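Local coordinates for protein possible galactose mutarotase (Streptomyces platensis subsp. rosaceus, PDB 4RNL) that is of unknown function but probably interconverts the alpha and beta anomers of galactose or a related aldose, as aldose 1-epimerases do, at residues 97-105 with 142-150. Sequence-based numbering, arbitrary orientation.
Sequences DGRTDALTP and GEEGFPGAL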
loop_
_atom_site.group_PDB
_atom_site.type_symbol
_atom_site.label_atom_id
_atom_site.label_comp_id
_atom_site.label_asym_id
_atom_site.label_seq_id
_atom_site.Cartn_x
_atom_site.Cartn_y
_atom_site.Cartn_z
ATOM N N ASP A 97 -1.134 23.493 13.588
ATOM C CA ASP A 97 -1.599 24.847 13.871
ATOM C C ASP A 97 -1.749 25.127 15.364
ATOM O O ASP A 97 -2.788 25.618 15.807
ATOM C CB ASP A 97 -2.909 25.141 13.135
ATOM C CG ASP A 97 -2.766 25.037 11.628
ATOM O OD1 ASP A 97 -1.619 25.065 11.132
ATOM O OD2 ASP A 97 -3.804 24.933 10.942
ATOM N N GLY A 98 -0.714 24.800 16.134
ATOM C CA GLY A 98 -0.658 25.164 17.544
ATOM C C GLY A 98 -1.445 24.249 18.463
ATOM O O GLY A 98 -1.417 24.402 19.686
ATOM N N ARG A 99 -2.142 23.291 17.862
ATOM C CA ARG A 99 -3.005 22.370 18.586
ATOM C C ARG A 99 -2.390 20.974 18.634
ATOM O O ARG A 99 -1.923 20.462 17.609
ATOM C CB ARG A 99 -4.377 22.324 17.903
ATOM C CG ARG A 99 -5.301 21.226 18.391
ATOM C CD ARG A 99 -6.761 21.673 18.326
ATOM N NE ARG A 99 -7.470 21.149 17.160
ATOM C CZ ARG A 99 -8.435 20.234 17.217
ATOM N NH1 ARG A 99 -9.026 19.825 16.101
ATOM N NH2 ARG A 99 -8.817 19.732 18.385
ATOM N N THR A 100 -2.385 20.366 19.821
ATOM C CA THR A 100 -1.876 19.000 19.994
ATOM C C THR A 100 -2.978 17.978 19.752
ATOM O O THR A 100 -4.032 18.025 20.385
ATOM C CB THR A 100 -1.288 18.782 21.410
ATOM O OG1 THR A 100 -0.166 19.655 21.610
ATOM C CG2 THR A 100 -0.825 17.345 21.583
ATOM N N ASP A 101 -2.734 17.068 18.817
ATOM C CA ASP A 101 -3.689 16.014 18.489
ATOM C C ASP A 101 -3.264 14.695 19.121
ATOM O O ASP A 101 -2.139 14.246 18.928
ATOM C CB ASP A 101 -3.788 15.849 16.966
ATOM C CG ASP A 101 -4.434 17.045 16.293
ATOM O OD1 ASP A 101 -5.685 17.121 16.301
ATOM O OD2 ASP A 101 -3.695 17.912 15.770
ATOM N N ALA A 102 -4.166 14.073 19.871
ATOM C CA ALA A 102 -3.864 12.803 20.530
ATOM C C ALA A 102 -4.447 11.624 19.759
ATOM O O ALA A 102 -5.654 11.569 19.492
ATOM C CB ALA A 102 -4.393 12.816 21.963
ATOM N N LEU A 103 -3.595 10.664 19.407
ATOM C CA LEU A 103 -4.041 9.486 18.673
ATOM C C LEU A 103 -3.987 8.257 19.583
ATOM O O LEU A 103 -3.398 8.301 20.668
ATOM C CB LEU A 103 -3.169 9.274 17.425
ATOM C CG LEU A 103 -2.923 10.518 16.559
ATOM C CD1 LEU A 103 -1.853 10.248 15.512
ATOM C CD2 LEU A 103 -4.209 10.999 15.883
ATOM N N THR A 104 -4.616 7.171 19.152
ATOM C CA THR A 104 -4.580 5.919 19.904
ATOM C C THR A 104 -3.238 5.231 19.681
ATOM O O THR A 104 -2.834 5.009 18.536
ATOM C CB THR A 104 -5.696 4.977 19.450
ATOM O OG1 THR A 104 -6.961 5.595 19.706
ATOM C CG2 THR A 104 -5.620 3.633 20.197
ATOM N N PRO A 105 -2.536 4.893 20.773
ATOM C CA PRO A 105 -1.246 4.218 20.600
ATOM C C PRO A 105 -1.448 2.738 20.296
ATOM O O PRO A 105 -1.511 1.928 21.224
ATOM C CB PRO A 105 -0.570 4.402 21.965
ATOM C CG PRO A 105 -1.720 4.494 22.944
ATOM C CD PRO A 105 -2.869 5.136 22.189
ATOM N N GLY A 142 -12.352 14.118 13.823
ATOM C CA GLY A 142 -12.071 13.422 15.069
ATOM C C GLY A 142 -11.900 11.919 14.942
ATOM O O GLY A 142 -11.552 11.255 15.924
ATOM N N GLU A 143 -12.141 11.365 13.754
ATOM C CA GLU A 143 -11.997 9.919 13.586
ATOM C C GLU A 143 -10.563 9.504 13.858
ATOM O O GLU A 143 -9.633 10.009 13.216
ATOM C CB GLU A 143 -12.408 9.461 12.183
ATOM C CG GLU A 143 -12.200 7.963 11.973
ATOM C CD GLU A 143 -12.932 7.437 10.758
ATOM O OE1 GLU A 143 -14.114 7.036 10.905
ATOM O OE2 GLU A 143 -12.326 7.422 9.660
ATOM N N GLU A 144 -10.399 8.590 14.815
ATOM C CA GLU A 144 -9.083 8.162 15.294
ATOM C C GLU A 144 -8.207 9.331 15.752
ATOM O O GLU A 144 -6.980 9.235 15.748
ATOM C CB GLU A 144 -8.353 7.332 14.235
ATOM C CG GLU A 144 -8.957 5.943 14.005
ATOM C CD GLU A 144 -8.786 5.023 15.203
ATOM O OE1 GLU A 144 -7.935 5.310 16.081
ATOM O OE2 GLU A 144 -9.512 4.011 15.279
ATOM N N GLY A 145 -8.838 10.429 16.150
ATOM C CA GLY A 145 -8.096 11.566 16.673
ATOM C C GLY A 145 -7.665 12.599 15.645
ATOM O O GLY A 145 -7.207 13.668 16.021
ATOM N N PHE A 146 -7.811 12.294 14.356
ATOM C CA PHE A 146 -7.405 13.232 13.305
ATOM C C PHE A 146 -8.479 14.302 13.134
ATOM O O PHE A 146 -9.663 13.983 13.071
ATOM C CB PHE A 146 -7.170 12.488 11.981
ATOM C CG PHE A 146 -6.012 11.528 12.018
ATOM C CD1 PHE A 146 -4.725 11.966 11.751
ATOM C CD2 PHE A 146 -6.210 10.182 12.306
ATOM C CE1 PHE A 146 -3.643 11.086 11.785
ATOM C CE2 PHE A 146 -5.133 9.292 12.348
ATOM C CZ PHE A 146 -3.851 9.740 12.085
ATOM N N PRO A 147 -8.071 15.581 13.061
ATOM C CA PRO A 147 -9.049 16.665 12.941
ATOM C C PRO A 147 -9.553 16.827 11.504
ATOM O O PRO A 147 -8.853 16.487 10.547
ATOM C CB PRO A 147 -8.247 17.896 13.381
ATOM C CG PRO A 147 -6.843 17.585 12.946
ATOM C CD PRO A 147 -6.683 16.076 13.071
ATOM N N GLY A 148 -10.776 17.323 11.353
ATOM C CA GLY A 148 -11.316 17.593 10.033
ATOM C C GLY A 148 -12.029 16.409 9.418
ATOM O O GLY A 148 -11.571 15.267 9.525
ATOM N N ALA A 149 -13.160 16.678 8.774
ATOM C CA ALA A 149 -13.831 15.648 7.985
ATOM C C ALA A 149 -13.107 15.524 6.651
ATOM O O ALA A 149 -12.999 16.501 5.904
ATOM C CB ALA A 149 -15.287 16.017 7.764
ATOM N N LEU A 150 -12.615 14.327 6.352
ATOM C CA LEU A 150 -11.842 14.095 5.134
ATOM C C LEU A 150 -12.680 13.307 4.128
ATOM O O LEU A 150 -13.025 12.155 4.370
ATOM C CB LEU A 150 -10.543 13.347 5.454
ATOM C CG LEU A 150 -9.541 13.219 4.302
ATOM C CD1 LEU A 150 -8.894 14.572 3.991
ATOM C CD2 LEU A 150 -8.478 12.166 4.602
HETATM O O HOH W 1 -6.955 14.215 18.699
HETATM O O HOH W 2 -5.886 6.975 16.554
HETATM O O HOH W 3 -9.163 4.487 18.567
#
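Leu-103 sets its methyl CD2 squarely over one face of the Phe-146 ring, 3.9 Å from the centroid and only 7° off the ring normal, a CH-pi contact in which the two side chains cross at about a right angle. The other methyl, CD1, reaches toward the ring's far end, 4.0 Å from Phe-146 CZ. With CG anti to the carbonyl carbon (chi1 -47°), Leu-103 can lean its branch on the loop, where CD2 also meets Glu-144 O at 3.3 Å. Ile-89 touches both side chains, tying the pair to the neighbouring strand 88-89. An alanine in place of Phe-146 would probably leave the Leu-103 methyls without their aromatic floor and open a gap beside Ile-89. Pro-147 lies across the carboxylate of Asp-101, its CD 3.5 Å from OD1, while Arg-99, bent at chi2 and chi3, brings NH1 to 3.4 Å from Pro-147 CB and holds its guanidinium face over that same OD1. Polar links run through water: one bridges Ala-102 O and Gly-145 O, a second joins Thr-104 N to Glu-144 O and OE1, and a third connects Thr-104 OG1 with OE1. Glu-144 OE2 is taken by Gly-117 N. No direct hydrogen bond spans the contact, so strand 99-102 of the two-stranded hairpin, with Leu-103 and Thr-104 just beyond it, is seated on the loop between strands 132-139 and 150-159 by apolar packing and bridging water.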